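Local coordinates for MMACHC-like protein (Caenorhabditis elegans, PDB 5UJC) that binds cobalamin and probably catalyses the flavin-dependent reductive decyanation of cyanocobalamin and the glutathione-dependent dealkylation of alkylcobalamins, at residues D63-A68 against E258-W263; D100-M105 against F186-I191; V215-E220 against R232-P237. All coordinates share one frame; numbering follows the deposited sequence. Where two conformers were deposited one is given.

Overall arrangement
All three contacts are packing contacts, and none has a hydrogen bond between its segments. Interactions 1 and 2 are buried: the first joins two helices far apart in the chain, the second lays helix 93-109 against strand 185-196 of the antiparallel sheet. The two touch each other, with Met64 packing on Arg187 and Ala68 on Arg101. Interaction 3 is partly buried and more local, joining helix 212-225 to the loop that follows it; its centre lies about 28 Å from that of interaction 2, on the other side of the chain's centre. Aromatic rings carry interactions 1 and 3, whereas interaction 2 relies on aliphatic ends, a thioether methyl and one serine hydroxyl.

Interaction 1 of 3, residues D63-A68 against E258-W263; sequences DMFDVA and EVLRPW
Leu260 and Trp263, one turn apart on helix 257-265, receive the ring of Phe65 from helix 62-80. Ahead of them, Glu258 serves its own helix: its two carboxylate oxygens take NE and NH2 of Arg261 side-on, and the bond from Arg261 NE to Glu258 OE1 is 2.8 Å long and nearly straight. Leu260 brings CD2 to within 3.7 Å of Phe65 CZ, at the far end of the ring, and the same methyl lies over a face of the Trp263 indole. After Arg261, whose NH2 also meets Asp84, the helix kinks at Pro262. Trp263 then sets the outer rim of its six-membered ring on one face of Phe65, with CH2 3.5 Å from Phe65 CE1. The planes meet obliquely at 56°, their centroids 5.0 Å apart. Phe65 gets there because its CG lies anti to the backbone N (chi1 178°), which carries the ring out from its helix toward the indole. Phe248 and Phe69 also meet this ring, while Arg70 makes a cation-pi contact with Trp263. With an alanine at Phe65, the indole rim and Leu260 CD2 would probably lose their shared partner and face a gap between the helices. The join therefore depends on dispersion and shape between apolar groups, while the charged pair of Glu258 and Arg261 takes no part in it.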
loop_
_atom_site.group_PDB
_atom_site.type_symbol
_atom_site.label_atom_id
_atom_site.label_comp_id
_atom_site.label_asym_id
_atom_site.label_seq_id
_atom_site.Cartn_x
_atom_site.Cartn_y
_atom_site.Cartn_z
ATOM N N ASP A 63 2.187 1.944 11.875
ATOM C CA ASP A 63 1.143 1.992 12.895
ATOM C C ASP A 63 -0.245 1.474 12.440
ATOM O O ASP A 63 -1.085 1.215 13.280
ATOM C CB ASP A 63 1.011 3.384 13.505
ATOM C CG ASP A 63 2.141 3.712 14.472
ATOM O OD1 ASP A 63 2.867 2.803 14.903
ATOM O OD2 ASP A 63 2.261 4.871 14.848
ATOM N N MET A 64 -0.460 1.276 11.130
ATOM C CA MET A 64 -1.725 0.686 10.703
ATOM C C MET A 64 -1.914 -0.658 11.385
ATOM O O MET A 64 -2.937 -0.907 12.032
ATOM C CB MET A 64 -1.805 0.520 9.183
ATOM C CG MET A 64 -3.182 0.059 8.713
ATOM S SD MET A 64 -3.159 -1.135 7.346
ATOM C CE MET A 64 -2.381 -2.576 8.129
ATOM N N PHE A 65 -0.913 -1.516 11.274
ATOM C CA PHE A 65 -0.952 -2.822 11.924
ATOM C C PHE A 65 -0.729 -2.691 13.451
ATOM O O PHE A 65 -1.461 -3.284 14.254
ATOM C CB PHE A 65 0.102 -3.731 11.285
ATOM C CG PHE A 65 0.202 -5.100 11.893
ATOM C CD1 PHE A 65 1.015 -5.332 13.008
ATOM C CD2 PHE A 65 -0.484 -6.168 11.339
ATOM C CE1 PHE A 65 1.171 -6.609 13.507
ATOM C CE2 PHE A 65 -0.371 -7.431 11.876
ATOM C CZ PHE A 65 0.481 -7.656 12.944
ATOM N N ASP A 66 0.325 -1.964 13.840
ATOM C CA ASP A 66 0.767 -1.980 15.228
ATOM C C ASP A 66 -0.185 -1.265 16.193
ATOM O O ASP A 66 -0.182 -1.569 17.373
ATOM C CB ASP A 66 2.180 -1.415 15.357
ATOM C CG ASP A 66 3.243 -2.324 14.729
ATOM O OD1 ASP A 66 3.091 -3.540 14.814
ATOM O OD2 ASP A 66 4.279 -1.801 14.210
ATOM N N VAL A 67 -0.945 -0.302 15.685
ATOM C CA VAL A 67 -1.843 0.480 16.508
ATOM C C VAL A 67 -3.305 0.250 16.104
ATOM O O VAL A 67 -4.104 -0.278 16.905
ATOM C CB VAL A 67 -1.506 1.967 16.474
ATOM C CG1 VAL A 67 -2.497 2.769 17.324
ATOM C CG2 VAL A 67 -0.079 2.202 16.947
ATOM N N ALA A 68 -3.661 0.607 14.875
ATOM C CA ALA A 68 -5.100 0.607 14.491
ATOM C C ALA A 68 -5.683 -0.817 14.404
ATOM O O ALA A 68 -6.759 -1.102 14.947
ATOM C CB ALA A 68 -5.309 1.364 13.197
ATOM N N GLU A 258 -1.931 -16.971 15.047
ATOM C CA GLU A 258 -1.241 -17.256 16.300
ATOM C C GLU A 258 -0.230 -16.164 16.691
ATOM O O GLU A 258 0.027 -15.950 17.896
ATOM C CB GLU A 258 -0.571 -18.633 16.276
ATOM C CG GLU A 258 -1.545 -19.805 16.459
ATOM C CD GLU A 258 -2.335 -19.760 17.769
ATOM O OE1 GLU A 258 -1.794 -19.307 18.817
ATOM O OE2 GLU A 258 -3.491 -20.225 17.765
ATOM N N VAL A 259 0.269 -15.421 15.708
ATOM C CA VAL A 259 1.150 -14.280 15.984
ATOM C C VAL A 259 0.416 -13.201 16.820
ATOM O O VAL A 259 1.038 -12.475 17.607
ATOM C CB VAL A 259 1.702 -13.695 14.657
ATOM C CG1 VAL A 259 2.547 -12.462 14.905
ATOM C CG2 VAL A 259 2.517 -14.749 13.927
ATOM N N LEU A 260 -0.913 -13.126 16.663
ATOM C CA LEU A 260 -1.715 -12.101 17.317
ATOM C C LEU A 260 -2.257 -12.499 18.678
ATOM O O LEU A 260 -2.773 -11.643 19.399
ATOM C CB LEU A 260 -2.886 -11.702 16.422
ATOM C CG LEU A 260 -2.514 -11.247 15.025
ATOM C CD1 LEU A 260 -3.761 -10.754 14.302
ATOM C CD2 LEU A 260 -1.444 -10.135 14.993
ATOM N N ARG A 261 -2.154 -13.776 19.044
ATOM C CA ARG A 261 -2.755 -14.245 20.284
ATOM C C ARG A 261 -2.350 -13.376 21.530
ATOM O O ARG A 261 -3.223 -12.968 22.323
ATOM C CB ARG A 261 -2.490 -15.730 20.520
ATOM C CG ARG A 261 -3.188 -16.273 21.767
ATOM C CD ARG A 261 -2.846 -17.722 22.023
ATOM N NE ARG A 261 -3.415 -18.607 21.009
ATOM C CZ ARG A 261 -4.638 -19.153 21.069
ATOM N NH1 ARG A 261 -5.452 -18.914 22.086
ATOM N NH2 ARG A 261 -5.052 -19.943 20.098
ATOM N N PRO A 262 -1.061 -13.022 21.651
ATOM C CA PRO A 262 -0.683 -12.225 22.825
ATOM C C PRO A 262 -1.400 -10.862 22.973
ATOM O O PRO A 262 -1.554 -10.388 24.085
ATOM C CB PRO A 262 0.834 -12.035 22.658
ATOM C CG PRO A 262 1.274 -13.234 21.878
ATOM C CD PRO A 262 0.135 -13.461 20.890
ATOM N N TRP A 263 -1.791 -10.237 21.860
ATOM C CA TRP A 263 -2.490 -8.974 21.907
ATOM C C TRP A 263 -3.774 -9.034 22.730
ATOM O O TRP A 263 -4.248 -7.997 23.231
ATOM C CB TRP A 263 -2.851 -8.528 20.502
ATOM C CG TRP A 263 -1.726 -8.036 19.669
ATOM C CD1 TRP A 263 -0.427 -7.820 20.037
ATOM C CD2 TRP A 263 -1.850 -7.563 18.305
ATOM N NE1 TRP A 263 0.289 -7.271 18.947
ATOM C CE2 TRP A 263 -0.575 -7.086 17.894
ATOM C CE3 TRP A 263 -2.926 -7.487 17.406
ATOM C CZ2 TRP A 263 -0.359 -6.516 16.633
ATOM C CZ3 TRP A 263 -2.720 -6.955 16.160
ATOM C CH2 TRP A 263 -1.435 -6.474 15.770
#

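Interaction 2 of 3, residues D100-M105 against F186-I191; sequences DRLEIM and FRSVLI
Beside the cobalamin pocket, the central antiparallel sheet is covered by helix 93-109, and two pairs of side chains make the contact: Leu102 with Ser188, and Met105 with Leu190. Both strand residues direct their CB toward the helix, and the nearest CA atoms across the contact, those of Leu102 and Ser188, are 9.3 Å apart, a spacing bridged by side chains. Leu102 reaches across with one branch, placing CD1 3.7 Å from Ser188 OG. This is a methyl against a hydroxyl, so it contributes packing alone; the hydroxyl has its polar partner in His120 ND1, to which it is hydrogen-bonded. One helical turn on, Met105 and Leu190 reach for each other tip to tip, with Met105 CE 3.9 Å from Leu190 CD1. The methionine starts with CG anti to its own N (chi1 -179°), then bends at chi2 (-85°) and at chi3 (-71°), which turns the terminal methyl to the strand. Val15 of helix 5-18 touches both Met105 and Leu190, while Leu19 packs on Leu102. On the strand, Arg187 and Ser188 together face Ile58 of strand 53-60 in a classic beta bulge, just after Phe186, whose carbonyl O is hydrogen-bonded to N29 of the bound co-methylcobalamin. Val189 points to the other side of the sheet, where it meets Met134 and Cys137 of helix 134-140. A sheet with helices on both faces, and with one strand running from the core to the corrin ligand, fits the nitroreductase-like alpha/beta architecture to which the MMACHC family is related.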
loop_
_atom_site.group_PDB
_atom_site.type_symbol
_atom_site.label_atom_id
_atom_site.label_comp_id
_atom_site.label_asym_id
_atom_site.label_seq_id
_atom_site.Cartn_x
_atom_site.Cartn_y
_atom_site.Cartn_z
ATOM N N ASP A 100 -13.688 -2.155 7.106
ATOM C CA ASP A 100 -14.386 -1.438 8.168
ATOM C C ASP A 100 -13.944 0.018 8.239
ATOM O O ASP A 100 -14.778 0.923 8.318
ATOM C CB ASP A 100 -14.164 -2.102 9.529
ATOM C CG ASP A 100 -15.030 -3.305 9.748
ATOM O OD1 ASP A 100 -15.901 -3.584 8.911
ATOM O OD2 ASP A 100 -14.826 -3.981 10.786
ATOM N N ARG A 101 -12.635 0.262 8.167
ATOM C CA ARG A 101 -12.141 1.618 8.273
ATOM C C ARG A 101 -12.524 2.441 7.025
ATOM O O ARG A 101 -12.898 3.603 7.134
ATOM C CB ARG A 101 -10.636 1.628 8.512
ATOM C CG ARG A 101 -10.209 0.915 9.803
ATOM C CD ARG A 101 -10.845 1.572 11.036
ATOM N NE ARG A 101 -10.689 3.019 10.969
ATOM C CZ ARG A 101 -9.629 3.691 11.406
ATOM N NH1 ARG A 101 -8.676 3.080 12.110
ATOM N NH2 ARG A 101 -9.534 4.988 11.169
ATOM N N LEU A 102 -12.488 1.806 5.854
ATOM C CA LEU A 102 -12.845 2.486 4.636
ATOM C C LEU A 102 -14.346 2.826 4.592
ATOM O O LEU A 102 -14.734 3.858 4.051
ATOM C CB LEU A 102 -12.442 1.662 3.417
ATOM C CG LEU A 102 -10.949 1.671 3.117
ATOM C CD1 LEU A 102 -10.590 0.512 2.179
ATOM C CD2 LEU A 102 -10.538 3.005 2.504
ATOM N N GLU A 103 -15.176 1.956 5.167
ATOM C CA GLU A 103 -16.607 2.229 5.230
ATOM C C GLU A 103 -16.896 3.418 6.144
ATOM O O GLU A 103 -17.696 4.268 5.811
ATOM C CB GLU A 103 -17.382 0.996 5.700
ATOM C CG GLU A 103 -18.892 1.193 5.802
ATOM C CD GLU A 103 -19.510 1.811 4.533
ATOM O OE1 GLU A 103 -19.036 1.505 3.410
ATOM O OE2 GLU A 103 -20.472 2.591 4.660
ATOM N N ILE A 104 -16.212 3.484 7.278
ATOM C CA ILE A 104 -16.370 4.632 8.190
ATOM C C ILE A 104 -15.960 5.952 7.504
ATOM O O ILE A 104 -16.666 6.969 7.583
ATOM C CB ILE A 104 -15.587 4.399 9.493
ATOM C CG1 ILE A 104 -16.272 3.268 10.303
ATOM C CG2 ILE A 104 -15.500 5.682 10.323
ATOM C CD1 ILE A 104 -15.403 2.655 11.382
ATOM N N MET A 105 -14.837 5.908 6.798
ATOM C CA MET A 105 -14.386 7.029 6.040
ATOM C C MET A 105 -15.413 7.416 4.963
ATOM O O MET A 105 -15.710 8.582 4.780
ATOM C CB MET A 105 -13.027 6.723 5.403
ATOM C CG MET A 105 -12.438 7.848 4.600
ATOM S SD MET A 105 -13.036 7.875 2.909
ATOM C CE MET A 105 -12.197 6.458 2.292
ATOM N N PHE A 186 0.981 0.008 -0.027
ATOM C CA PHE A 186 -0.102 0.695 -0.722
ATOM C C PHE A 186 -1.415 -0.020 -0.402
ATOM O O PHE A 186 -1.436 -1.219 -0.254
ATOM C CB PHE A 186 0.154 0.708 -2.214
ATOM C CG PHE A 186 1.422 1.406 -2.592
ATOM C CD1 PHE A 186 1.511 2.797 -2.500
ATOM C CD2 PHE A 186 2.553 0.691 -2.982
ATOM C CE1 PHE A 186 2.688 3.447 -2.867
ATOM C CE2 PHE A 186 3.715 1.352 -3.368
ATOM C CZ PHE A 186 3.785 2.701 -3.301
ATOM N N ARG A 187 -2.492 0.728 -0.242
ATOM C CA ARG A 187 -3.770 0.114 0.145
ATOM C C ARG A 187 -4.883 0.360 -0.866
ATOM O O ARG A 187 -5.529 -0.597 -1.313
ATOM C CB ARG A 187 -4.201 0.553 1.566
ATOM C CG ARG A 187 -3.236 0.062 2.648
ATOM C CD ARG A 187 -3.201 -1.455 2.738
ATOM N NE ARG A 187 -2.267 -1.943 3.747
ATOM C CZ ARG A 187 -1.916 -3.210 3.862
ATOM N NH1 ARG A 187 -2.544 -4.153 3.144
ATOM N NH2 ARG A 187 -0.955 -3.559 4.713
ATOM N N SER A 188 -5.184 1.616 -1.163
ATOM C CA SER A 188 -6.346 1.919 -1.994
ATOM C C SER A 188 -6.123 3.181 -2.796
ATOM O O SER A 188 -5.335 4.046 -2.421
ATOM C CB SER A 188 -7.639 2.088 -1.142
ATOM O OG SER A 188 -7.911 0.949 -0.354
ATOM N N VAL A 189 -6.835 3.283 -3.909
ATOM C CA VAL A 189 -6.941 4.516 -4.637
ATOM C C VAL A 189 -8.411 4.887 -4.759
ATOM O O VAL A 189 -9.247 4.051 -5.102
ATOM C CB VAL A 189 -6.315 4.406 -6.044
ATOM C CG1 VAL A 189 -6.718 5.590 -6.910
ATOM C CG2 VAL A 189 -4.787 4.296 -5.960
ATOM N N LEU A 190 -8.706 6.131 -4.421
ATOM C CA LEU A 190 -10.025 6.730 -4.604
ATOM C C LEU A 190 -10.000 7.598 -5.840
ATOM O O LEU A 190 -9.084 8.404 -6.010
ATOM C CB LEU A 190 -10.387 7.587 -3.403
ATOM C CG LEU A 190 -10.285 6.960 -2.027
ATOM C CD1 LEU A 190 -10.608 7.985 -0.962
ATOM C CD2 LEU A 190 -11.156 5.762 -1.873
ATOM N N ILE A 191 -10.960 7.394 -6.727
ATOM C CA ILE A 191 -11.046 8.187 -7.951
ATOM C C ILE A 191 -12.355 8.971 -7.907
ATOM O O ILE A 191 -13.390 8.415 -7.604
ATOM C CB ILE A 191 -11.011 7.283 -9.197
ATOM C CG1 ILE A 191 -9.743 6.404 -9.175
ATOM C CG2 ILE A 191 -11.064 8.130 -10.485
ATOM C CD1 ILE A 191 -9.646 5.394 -10.314
#

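Interaction 3 of 3, residues V215-E220 against R232-P237; sequences VRTALE and RDFGNP
Thr217 and Ala218, neighbours on helix 212-225, meet the ring of Phe234 from the loop that follows. Before them, Val215 turns its side chain away from that loop to pack on Leu209, and its carbonyl O takes the backbone N of Leu219 at 2.9 Å. Thr217 stands at the exposed margin of the contact. Its CG2 lies 4.1 Å from Phe234 CZ, the two side chains crossing at about a right angle, while OG1 turns back to the carbonyl O of Glu213 in the same helix. Ala218 makes the main contact: its CB sits over the middle of the phenyl face, 3.6 Å from the ring centroid and only 7° off the ring normal, a CH-pi interaction. Ala218 CA, 3.7 Å from Phe234 CZ, extends the contact along the helix backbone, and the small side chain lets the ring come this near. Leu219, next in line, points away from the loop and packs on Leu174. Phe234 has CG anti to its carbonyl carbon (chi1 -77°), which turns the ring to the helix from the second position of the type II turn Asp233-Asn236; Leu176 of strand 174-176 touches it as well. The loop is thus joined to the helix by a methyl on an aromatic face, a contact of dispersion and weak CH-pi attraction, while the threonine hydroxyl is engaged by its own helix.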
loop_
_atom_site.group_PDB
_atom_site.type_symbol
_atom_site.label_atom_id
_atom_site.label_comp_id
_atom_site.label_asym_id
_atom_site.label_seq_id
_atom_site.Cartn_x
_atom_site.Cartn_y
_atom_site.Cartn_z
ATOM N N VAL A 215 20.471 -0.531 -5.581
ATOM C CA VAL A 215 19.134 -0.822 -6.113
ATOM C C VAL A 215 19.031 -2.280 -6.492
ATOM O O VAL A 215 18.060 -2.966 -6.130
ATOM C CB VAL A 215 18.790 0.074 -7.334
ATOM C CG1 VAL A 215 17.449 -0.329 -7.940
ATOM C CG2 VAL A 215 18.786 1.541 -6.944
ATOM N N ARG A 216 20.042 -2.795 -7.206
ATOM C CA ARG A 216 19.975 -4.184 -7.635
ATOM C C ARG A 216 19.985 -5.145 -6.425
ATOM O O ARG A 216 19.236 -6.120 -6.398
ATOM C CB ARG A 216 21.102 -4.523 -8.634
ATOM C CG ARG A 216 20.905 -3.888 -10.016
ATOM C CD ARG A 216 21.927 -4.366 -11.051
ATOM N NE ARG A 216 23.132 -3.589 -10.945
ATOM C CZ ARG A 216 23.392 -2.450 -11.618
ATOM N NH1 ARG A 216 24.503 -1.800 -11.367
ATOM N NH2 ARG A 216 22.536 -1.961 -12.541
ATOM N N THR A 217 20.762 -4.814 -5.403
ATOM C CA THR A 217 20.791 -5.623 -4.180
ATOM C C THR A 217 19.428 -5.588 -3.481
ATOM O O THR A 217 18.923 -6.614 -3.039
ATOM C CB THR A 217 21.886 -5.157 -3.228
ATOM O OG1 THR A 217 23.144 -5.265 -3.890
ATOM C CG2 THR A 217 21.921 -6.008 -1.965
ATOM N N ALA A 218 18.834 -4.402 -3.396
ATOM C CA ALA A 218 17.518 -4.251 -2.752
ATOM C C ALA A 218 16.471 -5.091 -3.486
ATOM O O ALA A 218 15.634 -5.770 -2.852
ATOM C CB ALA A 218 17.107 -2.790 -2.727
ATOM N N LEU A 219 16.507 -5.054 -4.822
ATOM C CA LEU A 219 15.545 -5.793 -5.596
ATOM C C LEU A 219 15.721 -7.307 -5.451
ATOM O O LEU A 219 14.720 -8.053 -5.412
ATOM C CB LEU A 219 15.579 -5.371 -7.069
ATOM C CG LEU A 219 15.055 -3.959 -7.358
ATOM C CD1 LEU A 219 15.322 -3.528 -8.775
ATOM C CD2 LEU A 219 13.607 -3.875 -7.052
ATOM N N GLU A 220 16.963 -7.767 -5.356
ATOM C CA GLU A 220 17.226 -9.179 -5.064
ATOM C C GLU A 220 16.737 -9.570 -3.662
ATOM O O GLU A 220 16.129 -10.610 -3.495
ATOM C CB GLU A 220 18.701 -9.509 -5.241
ATOM C CG GLU A 220 19.137 -9.444 -6.722
ATOM C CD GLU A 220 20.584 -9.809 -6.969
ATOM O OE1 GLU A 220 21.228 -10.359 -6.066
ATOM O OE2 GLU A 220 21.074 -9.571 -8.106
ATOM N N ARG A 232 13.221 -4.014 3.504
ATOM C CA ARG A 232 12.507 -2.855 4.025
ATOM C C ARG A 232 13.429 -1.783 4.575
ATOM O O ARG A 232 13.014 -0.614 4.721
ATOM C CB ARG A 232 11.491 -3.272 5.094
ATOM C CG ARG A 232 10.481 -4.321 4.634
ATOM C CD ARG A 232 9.468 -4.630 5.723
ATOM N NE ARG A 232 8.689 -5.826 5.466
ATOM C CZ ARG A 232 7.548 -5.856 4.781
ATOM N NH1 ARG A 232 7.049 -4.747 4.238
ATOM N NH2 ARG A 232 6.908 -7.005 4.633
ATOM N N ASP A 233 14.652 -2.180 4.938
ATOM C CA ASP A 233 15.589 -1.262 5.580
ATOM C C ASP A 233 16.495 -0.516 4.620
ATOM O O ASP A 233 17.338 0.274 5.048
ATOM C CB ASP A 233 16.403 -2.013 6.635
ATOM C CG ASP A 233 15.609 -2.314 7.846
ATOM O OD1 ASP A 233 14.762 -1.462 8.212
ATOM O OD2 ASP A 233 15.830 -3.377 8.457
ATOM N N PHE A 234 16.293 -0.693 3.316
ATOM C CA PHE A 234 16.988 0.165 2.358
ATOM C C PHE A 234 16.477 1.601 2.488
ATOM O O PHE A 234 15.273 1.824 2.641
ATOM C CB PHE A 234 16.870 -0.386 0.946
ATOM C CG PHE A 234 17.781 -1.543 0.697
ATOM C CD1 PHE A 234 17.410 -2.818 1.072
ATOM C CD2 PHE A 234 19.042 -1.341 0.182
ATOM C CE1 PHE A 234 18.274 -3.882 0.907
ATOM C CE2 PHE A 234 19.902 -2.407 -0.016
ATOM C CZ PHE A 234 19.523 -3.674 0.359
ATOM N N GLY A 235 17.435 2.556 2.520
ATOM C CA GLY A 235 17.163 3.943 2.860
ATOM C C GLY A 235 17.378 4.253 4.333
ATOM O O GLY A 235 17.277 5.405 4.743
ATOM N N ASN A 236 17.614 3.211 5.140
ATOM C CA ASN A 236 17.833 3.362 6.591
ATOM C C ASN A 236 16.711 4.125 7.307
ATOM O O ASN A 236 16.977 5.049 8.063
ATOM C CB ASN A 236 19.176 4.028 6.871
ATOM C CG ASN A 236 20.331 3.301 6.231
ATOM O OD1 ASN A 236 21.158 3.904 5.563
ATOM N ND2 ASN A 236 20.392 1.994 6.432
ATOM N N PRO A 237 15.445 3.715 7.083
ATOM C CA PRO A 237 14.342 4.309 7.816
ATOM C C PRO A 237 14.527 4.159 9.341
ATOM O O PRO A 237 15.047 3.145 9.801
ATOM C CB PRO A 237 13.134 3.483 7.340
ATOM C CG PRO A 237 13.710 2.165 6.972
ATOM C CD PRO A 237 15.037 2.479 6.375
#